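Sortase family protein (Clostridium perfringens, PDB 6IXZ) is a class C sortase, probably a cysteine transpeptidase that joins pilin subunits covalently into pili on the bacterial surface. Local coordinates at residues 109-114 with 118-123; 131-136 with 165-170; 156-161 with 179-184. All blocks are in the same frame, centred on the assembly; numbering follows the deposited sequence.

Contact 1: residues 109-114 with 118-123; sequences AHTGLA and LFTDID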
loop_
_atom_site.group_PDB
_atom_site.type_symbol
_atom_site.label_atom_id
_atom_site.label_comp_id
_atom_site.label_asym_id
_atom_site.label_seq_id
_atom_site.Cartn_x
_atom_site.Cartn_y
_atom_site.Cartn_z
ATOM N N ALA A 109 6.855 0.042 -5.122
ATOM C CA ALA A 109 8.027 -0.775 -4.893
ATOM C C ALA A 109 9.039 -0.403 -5.934
ATOM O O ALA A 109 8.687 -0.326 -7.105
ATOM C CB ALA A 109 7.691 -2.245 -5.045
ATOM N N HIS A 110 10.282 -0.178 -5.511
ATOM C CA HIS A 110 11.391 0.126 -6.435
ATOM C C HIS A 110 12.605 -0.769 -6.143
ATOM O O HIS A 110 13.355 -0.485 -5.242
ATOM C CB HIS A 110 11.812 1.611 -6.356
ATOM C CG HIS A 110 12.545 2.095 -7.572
ATOM N ND1 HIS A 110 13.434 1.311 -8.267
ATOM C CD2 HIS A 110 12.471 3.264 -8.252
ATOM C CE1 HIS A 110 13.912 1.987 -9.293
ATOM N NE2 HIS A 110 13.298 3.155 -9.342
ATOM N N THR A 111 12.786 -1.836 -6.925
ATOM C CA THR A 111 13.838 -2.803 -6.666
ATOM C C THR A 111 15.218 -2.260 -7.091
ATOM O O THR A 111 16.218 -2.583 -6.485
ATOM C CB THR A 111 13.596 -4.165 -7.345
ATOM O OG1 THR A 111 13.728 -4.047 -8.764
ATOM C CG2 THR A 111 12.256 -4.752 -6.995
ATOM N N GLY A 112 15.246 -1.342 -8.039
ATOM C CA GLY A 112 16.487 -0.603 -8.338
ATOM C C GLY A 112 17.079 0.131 -7.152
ATOM O O GLY A 112 18.294 0.247 -7.041
ATOM N N LEU A 113 16.223 0.731 -6.321
ATOM C CA LEU A 113 16.667 1.368 -5.074
ATOM C C LEU A 113 16.865 0.378 -3.909
ATOM O O LEU A 113 17.758 0.544 -3.053
ATOM C CB LEU A 113 15.643 2.439 -4.657
ATOM C CG LEU A 113 15.661 3.719 -5.479
ATOM C CD1 LEU A 113 14.438 4.565 -5.169
ATOM C CD2 LEU A 113 16.945 4.516 -5.243
ATOM N N ALA A 114 15.905 -0.538 -3.786
ATOM C CA ALA A 114 15.882 -1.482 -2.702
ATOM C C ALA A 114 16.916 -2.601 -2.840
ATOM O O ALA A 114 17.343 -3.168 -1.844
ATOM C CB ALA A 114 14.492 -2.068 -2.567
ATOM N N LEU A 118 11.187 -7.439 -3.924
ATOM C CA LEU A 118 9.959 -6.710 -3.540
ATOM C C LEU A 118 8.738 -7.115 -4.374
ATOM O O LEU A 118 8.160 -8.178 -4.118
ATOM C CB LEU A 118 10.183 -5.186 -3.560
ATOM C CG LEU A 118 11.265 -4.638 -2.610
ATOM C CD1 LEU A 118 11.281 -3.110 -2.616
ATOM C CD2 LEU A 118 11.082 -5.131 -1.207
ATOM N N PHE A 119 8.253 -6.243 -5.263
ATOM C CA PHE A 119 7.050 -6.547 -6.041
ATOM C C PHE A 119 7.370 -7.026 -7.447
ATOM O O PHE A 119 6.486 -7.007 -8.328
ATOM C CB PHE A 119 6.111 -5.344 -6.167
ATOM C CG PHE A 119 5.236 -5.095 -4.978
ATOM C CD1 PHE A 119 5.075 -6.042 -3.981
ATOM C CD2 PHE A 119 4.435 -3.962 -4.953
ATOM C CE1 PHE A 119 4.242 -5.794 -2.908
ATOM C CE2 PHE A 119 3.619 -3.691 -3.870
ATOM C CZ PHE A 119 3.491 -4.631 -2.861
ATOM N N THR A 120 8.617 -7.423 -7.682
ATOM C CA THR A 120 9.025 -7.861 -9.030
ATOM C C THR A 120 8.112 -8.923 -9.639
ATOM O O THR A 120 7.640 -8.770 -10.771
ATOM C CB THR A 120 10.484 -8.342 -9.040
ATOM O OG1 THR A 120 11.355 -7.210 -8.821
ATOM C CG2 THR A 120 10.842 -9.024 -10.370
ATOM N N ASP A 121 7.766 -9.937 -8.852
ATOM C CA ASP A 121 6.986 -11.045 -9.369
ATOM C C ASP A 121 5.478 -10.759 -9.549
ATOM O O ASP A 121 4.720 -11.671 -9.914
ATOM C CB ASP A 121 7.194 -12.265 -8.472
ATOM C CG ASP A 121 8.576 -12.884 -8.655
ATOM O OD1 ASP A 121 9.242 -12.598 -9.677
ATOM O OD2 ASP A 121 9.021 -13.628 -7.779
ATOM N N ILE A 122 5.022 -9.524 -9.296
ATOM C CA ILE A 122 3.618 -9.193 -9.579
ATOM C C ILE A 122 3.349 -9.203 -11.063
ATOM O O ILE A 122 2.196 -9.303 -11.467
ATOM C CB ILE A 122 3.087 -7.878 -8.951
ATOM C CG1 ILE A 122 3.669 -6.638 -9.650
ATOM C CG2 ILE A 122 3.322 -7.904 -7.453
ATOM C CD1 ILE A 122 3.083 -5.336 -9.154
ATOM N N ASP A 123 4.405 -9.349 -11.847
ATOM C CA ASP A 123 4.231 -9.563 -13.257
ATOM C C ASP A 123 3.770 -10.992 -13.601
ATOM O O ASP A 123 3.285 -11.220 -14.710
ATOM C CB ASP A 123 5.479 -9.151 -14.016
ATOM C CG ASP A 123 6.551 -10.183 -13.946
ATOM O OD1 ASP A 123 6.564 -10.960 -12.976
ATOM O OD2 ASP A 123 7.376 -10.210 -14.864
HETATM O O HOH W 1 11.611 -4.844 -10.296
#
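A109, T111 and A114 pack against L118, F119 and T120 in a local, mainly apolar contact where the chain leaves strand 103-109, forms the short helix 111-114 and doubles back, with three residues between the segments. L118 lies at the middle. Its CD1 is pressed to 3.4 Å from A114 CB, closer than two methyl-type carbons normally settle, while its CB lies alongside T111 CG2 at 4.0 Å, the two side chains running past each other in opposite directions. A109 CB meets the root of the F119 side chain, 3.7 Å from F119 CB, and approaches the ring obliquely. The polar margin belongs to the threonines, whose side chains cross at about a right angle. A chi1 of 69° sets T111 OG1 between its backbone N and carbonyl carbon and leaves the methyl CG2 beside that N, where T120 OG1 passes 3.2 Å from it. The hydroxyls themselves are bridged by a water, 2.7 Å from T111 OG1 and 2.8 Å from T120 OG1, to which the water donates; T120 OG1 is also hydrogen-bonded to K117 O. H110, at the N-cap position, directs its CB away from 118-123, and its ring touches C172. The arrangement is that of the sortase active site: the predicted catalytic histidine stands where a barrel strand gives way to a short helix, and the returning loop packs on A109, T111 and A114.

Contact 2: residues 131-136 with 165-170; sequences FYLHIL and DYVTLL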
loop_
_atom_site.group_PDB
_atom_site.type_symbol
_atom_site.label_atom_id
_atom_site.label_comp_id
_atom_site.label_asym_id
_atom_site.label_seq_id
_atom_site.Cartn_x
_atom_site.Cartn_y
_atom_site.Cartn_z
ATOM N N PHE A 131 -4.453 -10.937 -2.880
ATOM C CA PHE A 131 -3.466 -10.494 -1.925
ATOM C C PHE A 131 -4.124 -9.926 -0.688
ATOM O O PHE A 131 -5.297 -9.548 -0.691
ATOM C CB PHE A 131 -2.508 -9.480 -2.576
ATOM C CG PHE A 131 -3.173 -8.255 -3.099
ATOM C CD1 PHE A 131 -3.364 -7.161 -2.279
ATOM C CD2 PHE A 131 -3.544 -8.165 -4.422
ATOM C CE1 PHE A 131 -3.858 -5.980 -2.785
ATOM C CE2 PHE A 131 -4.058 -6.988 -4.923
ATOM C CZ PHE A 131 -4.200 -5.894 -4.110
ATOM N N TYR A 132 -3.389 -9.965 0.405
ATOM C CA TYR A 132 -3.955 -9.683 1.691
ATOM C C TYR A 132 -3.158 -8.556 2.295
ATOM O O TYR A 132 -1.939 -8.514 2.144
ATOM C CB TYR A 132 -3.853 -10.912 2.586
ATOM C CG TYR A 132 -4.554 -12.140 2.043
ATOM C CD1 TYR A 132 -5.939 -12.232 2.052
ATOM C CD2 TYR A 132 -3.824 -13.246 1.601
ATOM C CE1 TYR A 132 -6.587 -13.368 1.582
ATOM C CE2 TYR A 132 -4.461 -14.390 1.142
ATOM C CZ TYR A 132 -5.845 -14.444 1.116
ATOM O OH TYR A 132 -6.485 -15.612 0.711
ATOM N N LEU A 133 -3.865 -7.637 2.939
ATOM C CA LEU A 133 -3.253 -6.562 3.700
ATOM C C LEU A 133 -3.553 -6.760 5.175
ATOM O O LEU A 133 -4.703 -6.983 5.566
ATOM C CB LEU A 133 -3.825 -5.209 3.263
ATOM C CG LEU A 133 -3.623 -4.836 1.801
ATOM C CD1 LEU A 133 -3.984 -3.385 1.567
ATOM C CD2 LEU A 133 -2.184 -5.097 1.410
ATOM N N HIS A 134 -2.547 -6.477 5.990
ATOM C CA HIS A 134 -2.658 -6.523 7.443
ATOM C C HIS A 134 -2.227 -5.200 8.033
ATOM O O HIS A 134 -1.032 -4.949 8.149
ATOM C CB HIS A 134 -1.756 -7.646 7.955
ATOM C CG HIS A 134 -2.229 -8.999 7.545
ATOM N ND1 HIS A 134 -3.402 -9.530 8.024
ATOM C CD2 HIS A 134 -1.814 -9.832 6.567
ATOM C CE1 HIS A 134 -3.611 -10.704 7.462
ATOM N NE2 HIS A 134 -2.669 -10.905 6.564
ATOM N N ILE A 135 -3.185 -4.302 8.285
ATOM C CA ILE A 135 -2.884 -2.884 8.462
ATOM C C ILE A 135 -3.652 -2.383 9.685
ATOM O O ILE A 135 -4.874 -2.490 9.733
ATOM C CB ILE A 135 -3.335 -2.074 7.237
ATOM C CG1 ILE A 135 -2.627 -2.583 5.968
ATOM C CG2 ILE A 135 -3.137 -0.583 7.472
ATOM C CD1 ILE A 135 -1.265 -1.989 5.710
ATOM N N LEU A 136 -2.928 -1.973 10.722
ATOM C CA LEU A 136 -3.544 -1.529 11.976
ATOM C C LEU A 136 -4.665 -2.479 12.420
ATOM O O LEU A 136 -5.783 -2.045 12.719
ATOM C CB LEU A 136 -4.066 -0.090 11.836
ATOM C CG LEU A 136 -3.031 1.042 11.845
ATOM C CD1 LEU A 136 -1.632 0.557 11.516
ATOM C CD2 LEU A 136 -3.430 2.158 10.906
ATOM N N ASP A 165 -13.479 0.127 -3.902
ATOM C CA ASP A 165 -12.458 -0.046 -2.893
ATOM C C ASP A 165 -11.278 -0.778 -3.556
ATOM O O ASP A 165 -11.331 -1.994 -3.801
ATOM C CB ASP A 165 -13.028 -0.840 -1.696
ATOM C CG ASP A 165 -11.997 -1.070 -0.593
ATOM O OD1 ASP A 165 -12.382 -1.401 0.547
ATOM O OD2 ASP A 165 -10.797 -0.896 -0.862
ATOM N N TYR A 166 -10.261 -0.008 -3.967
ATOM C CA TYR A 166 -9.162 -0.550 -4.767
ATOM C C TYR A 166 -7.846 -0.370 -4.011
ATOM O O TYR A 166 -7.637 0.652 -3.332
ATOM C CB TYR A 166 -8.996 0.182 -6.117
ATOM C CG TYR A 166 -10.051 -0.058 -7.193
ATOM C CD1 TYR A 166 -10.712 -1.284 -7.319
ATOM C CD2 TYR A 166 -10.433 0.984 -8.036
ATOM C CE1 TYR A 166 -11.679 -1.470 -8.306
ATOM C CE2 TYR A 166 -11.387 0.805 -9.028
ATOM C CZ TYR A 166 -11.988 -0.434 -9.171
ATOM O OH TYR A 166 -12.910 -0.624 -10.163
ATOM N N VAL A 167 -6.944 -1.326 -4.216
ATOM C CA VAL A 167 -5.524 -1.149 -3.932
ATOM C C VAL A 167 -4.767 -1.522 -5.202
ATOM O O VAL A 167 -4.989 -2.597 -5.790
ATOM C CB VAL A 167 -5.086 -2.003 -2.743
ATOM C CG1 VAL A 167 -3.580 -1.933 -2.534
ATOM C CG2 VAL A 167 -5.844 -1.572 -1.498
ATOM N N THR A 168 -3.911 -0.607 -5.660
ATOM C CA THR A 168 -2.988 -0.909 -6.746
ATOM C C THR A 168 -1.568 -1.227 -6.234
ATOM O O THR A 168 -1.019 -0.560 -5.319
ATOM C CB THR A 168 -2.956 0.206 -7.819
ATOM O OG1 THR A 168 -4.207 0.273 -8.532
ATOM C CG2 THR A 168 -1.853 -0.061 -8.827
ATOM N N LEU A 169 -1.029 -2.334 -6.732
ATOM C CA LEU A 169 0.380 -2.678 -6.519
ATOM C C LEU A 169 1.173 -2.118 -7.688
ATOM O O LEU A 169 0.752 -2.227 -8.819
ATOM C CB LEU A 169 0.545 -4.193 -6.445
ATOM C CG LEU A 169 -0.439 -4.862 -5.475
ATOM C CD1 LEU A 169 -0.192 -6.352 -5.405
ATOM C CD2 LEU A 169 -0.337 -4.207 -4.117
ATOM N N LEU A 170 2.239 -1.394 -7.390
ATOM C CA LEU A 170 3.005 -0.691 -8.416
ATOM C C LEU A 170 4.463 -1.109 -8.296
ATOM O O LEU A 170 5.055 -1.028 -7.216
ATOM C CB LEU A 170 2.841 0.799 -8.208
ATOM C CG LEU A 170 3.514 1.794 -9.130
ATOM C CD1 LEU A 170 2.870 3.142 -8.879
ATOM C CD2 LEU A 170 5.012 1.839 -8.813
#
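F131 and L169 make the close part of this contact, meeting from opposite directions with L169 CD1 over one face of the phenyl ring. The CH-pi geometry is clear: CD1 stands 4.0 Å from the ring centroid and 15° off the normal. At the rim, F131 CZ lies 3.8 Å from V167 O, which is at the ring edge in its plane, and F131 CE1 reaches V167 CG1 at 4.1 Å. F131 CG sits over its own main chain, flanked by N and C (chi1 60°), and the CB points toward strand 165-170. The looser part is L133, whose CD1 touches V167 CG2 at 4.0 Å, tip to tip. Beyond it the segments diverge, and nothing of I135 or L136 meets 165-170. This thin side is not a solvent face: I135 and L136 are themselves buried, I135 against P97, and Y142 of strand 138-150 packs on both L133 and V167. The strand axes stay 10.4 Å apart at an angle of 102°, which excludes backbone pairing and marks contact across the interior of the sortase beta-barrel. With no hydrogen bond or charge pair between the segments, cohesion here rests on dispersion, shape and exclusion of water.

Contact 3: residues 156-161 with 179-184; sequences DELKIS and TERLLV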
loop_
_atom_site.group_PDB
_atom_site.type_symbol
_atom_site.label_atom_id
_atom_site.label_comp_id
_atom_site.label_asym_id
_atom_site.label_seq_id
_atom_site.Cartn_x
_atom_site.Cartn_y
_atom_site.Cartn_z
ATOM N N ASP A 156 -3.754 8.364 -14.387
ATOM C CA ASP A 156 -5.201 8.242 -14.409
ATOM C C ASP A 156 -5.695 6.996 -13.682
ATOM O O ASP A 156 -6.771 7.010 -13.086
ATOM C CB ASP A 156 -5.715 8.226 -15.850
ATOM C CG ASP A 156 -5.705 9.608 -16.495
ATOM O OD1 ASP A 156 -5.538 10.618 -15.775
ATOM O OD2 ASP A 156 -5.866 9.674 -17.730
ATOM N N GLU A 157 -4.997 5.884 -13.867
ATOM C CA GLU A 157 -5.458 4.602 -13.324
ATOM C C GLU A 157 -5.133 4.488 -11.830
ATOM O O GLU A 157 -5.440 3.480 -11.193
ATOM C CB GLU A 157 -4.828 3.432 -14.086
ATOM C CG GLU A 157 -5.283 3.317 -15.538
ATOM C CD GLU A 157 -6.761 3.016 -15.672
ATOM O OE1 GLU A 157 -7.303 3.280 -16.763
ATOM O OE2 GLU A 157 -7.399 2.564 -14.687
ATOM N N LEU A 158 -4.543 5.543 -11.283
ATOM C CA LEU A 158 -4.266 5.635 -9.859
ATOM C C LEU A 158 -5.301 6.455 -9.089
ATOM O O LEU A 158 -5.236 6.542 -7.854
ATOM C CB LEU A 158 -2.890 6.254 -9.643
ATOM C CG LEU A 158 -1.699 5.460 -10.175
ATOM C CD1 LEU A 158 -0.424 6.160 -9.721
ATOM C CD2 LEU A 158 -1.725 4.013 -9.696
ATOM N N LYS A 159 -6.213 7.093 -9.816
ATOM C CA LYS A 159 -7.258 7.934 -9.211
ATOM C C LYS A 159 -8.270 7.109 -8.413
ATOM O O LYS A 159 -8.482 5.942 -8.689
ATOM C CB LYS A 159 -8.020 8.697 -10.292
ATOM C CG LYS A 159 -7.174 9.755 -10.998
ATOM C CD LYS A 159 -7.915 10.354 -12.185
ATOM C CE LYS A 159 -7.051 11.361 -12.938
ATOM N NZ LYS A 159 -6.627 12.489 -12.067
ATOM N N ILE A 160 -8.952 7.756 -7.476
ATOM C CA ILE A 160 -10.024 7.091 -6.752
ATOM C C ILE A 160 -11.206 6.912 -7.712
ATOM O O ILE A 160 -11.388 7.733 -8.612
ATOM C CB ILE A 160 -10.400 7.902 -5.513
ATOM C CG1 ILE A 160 -9.206 7.936 -4.567
ATOM C CG2 ILE A 160 -11.599 7.287 -4.783
ATOM C CD1 ILE A 160 -9.223 9.100 -3.614
ATOM N N SER A 161 -11.849 5.752 -7.662
ATOM C CA SER A 161 -13.079 5.526 -8.429
ATOM C C SER A 161 -14.265 5.539 -7.472
ATOM O O SER A 161 -14.217 4.871 -6.415
ATOM C CB SER A 161 -13.039 4.182 -9.165
ATOM O OG SER A 161 -12.064 4.160 -10.198
ATOM N N THR A 179 11.809 1.897 -16.435
ATOM C CA THR A 179 11.482 2.992 -17.307
ATOM C C THR A 179 9.959 3.166 -17.383
ATOM O O THR A 179 9.455 4.258 -17.689
ATOM C CB THR A 179 12.132 2.712 -18.675
ATOM O OG1 THR A 179 12.921 3.840 -19.074
ATOM C CG2 THR A 179 11.123 2.356 -19.699
ATOM N N GLU A 180 9.235 2.124 -16.959
ATOM C CA GLU A 180 7.793 2.215 -16.729
ATOM C C GLU A 180 7.429 1.811 -15.299
ATOM O O GLU A 180 8.313 1.498 -14.478
ATOM C CB GLU A 180 7.029 1.311 -17.691
ATOM C CG GLU A 180 7.835 0.825 -18.869
ATOM C CD GLU A 180 7.372 1.440 -20.161
ATOM O OE1 GLU A 180 7.309 2.691 -20.236
ATOM O OE2 GLU A 180 7.076 0.663 -21.093
ATOM N N ARG A 181 6.120 1.821 -15.044
ATOM C CA ARG A 181 5.486 1.239 -13.857
ATOM C C ARG A 181 4.465 0.221 -14.316
ATOM O O ARG A 181 3.600 0.549 -15.131
ATOM C CB ARG A 181 4.692 2.292 -13.099
ATOM C CG ARG A 181 5.434 3.535 -12.673
ATOM C CD ARG A 181 4.433 4.685 -12.674
ATOM N NE ARG A 181 4.461 5.397 -11.412
ATOM C CZ ARG A 181 3.668 6.409 -11.102
ATOM N NH1 ARG A 181 2.747 6.826 -11.973
ATOM N NH2 ARG A 181 3.771 6.960 -9.896
ATOM N N LEU A 182 4.566 -0.994 -13.781
ATOM C CA LEU A 182 3.515 -2.003 -13.883
ATOM C C LEU A 182 2.549 -1.874 -12.717
ATOM O O LEU A 182 2.962 -1.788 -11.555
ATOM C CB LEU A 182 4.152 -3.398 -13.903
ATOM C CG LEU A 182 3.228 -4.612 -13.725
ATOM C CD1 LEU A 182 2.348 -4.798 -14.956
ATOM C CD2 LEU A 182 4.079 -5.853 -13.512
ATOM N N LEU A 183 1.267 -1.779 -13.045
ATOM C CA LEU A 183 0.209 -1.559 -12.071
ATOM C C LEU A 183 -0.600 -2.822 -12.013
ATOM O O LEU A 183 -0.993 -3.343 -13.055
ATOM C CB LEU A 183 -0.732 -0.440 -12.536
ATOM C CG LEU A 183 -0.070 0.906 -12.820
ATOM C CD1 LEU A 183 -1.118 1.946 -13.193
ATOM C CD2 LEU A 183 0.746 1.362 -11.611
ATOM N N VAL A 184 -0.869 -3.305 -10.808
ATOM C CA VAL A 184 -1.743 -4.476 -10.630
ATOM C C VAL A 184 -2.837 -4.090 -9.649
ATOM O O VAL A 184 -2.574 -3.975 -8.446
ATOM C CB VAL A 184 -0.942 -5.702 -10.099
ATOM C CG1 VAL A 184 -1.859 -6.885 -9.849
ATOM C CG2 VAL A 184 0.157 -6.093 -11.083
#
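L158 and L183 cross at about a right angle, and this crossing joins the 3-10 turn 156-158 to strand 180-184. The branch ends do the touching: L158 CD2 lies 4.1 Å from L183 CD2, with L183 CD1 at a similar distance. That second methyl also reaches E157 CB at 4.1 Å, which brings it against two successive residues of the turn. The other branch of L158 is turned to R181. Its CD1 stands 3.9 Å from R181 NH1, approaching the guanidinium obliquely while the two side chains cross at a slant. R181 is bent at chi2 and chi3 (149° and 128°), and this bent chain carries the guanidinium to the leucine. E157 behaves differently at its two ends: CB points toward the strand, but a bend at chi2 of -64° leads the carboxylate away, where OE2 is hydrogen-bonded to Q146 NE2. The R181 side chain lies about 6 Å from that of C172, the predicted nucleophile, and the position fits the active-site arginine known from sortases. Between these segments there is no hydrogen bond or salt bridge, so the turn supplies hydrocarbon beside a charged group, and the contact adds no polar bond to fix the guanidinium's rotation.

Contact 2 is core, about 5 Å from the chain centre and buried throughout; contacts 1 and 3 lie about 13 Å out and are partly buried. Strand 165-173 ties them together. Its L170 O accepts a probable hydrogen bond from A109 N of contact 1, at 3.0 Å, and its L169 O receives another from V184 N of contact 3, at 2.8 Å. I122 joins the outer pair by packing its CD1 on V184 CG2. Chemistry follows depth: contact 2 is wholly apolar between side chains, whereas contact 1 adds a water bridge and contact 3 a guanidinium. The outer contacts also hold side chains near that of C172, H110 at about 3 Å and R181 about 6 Å.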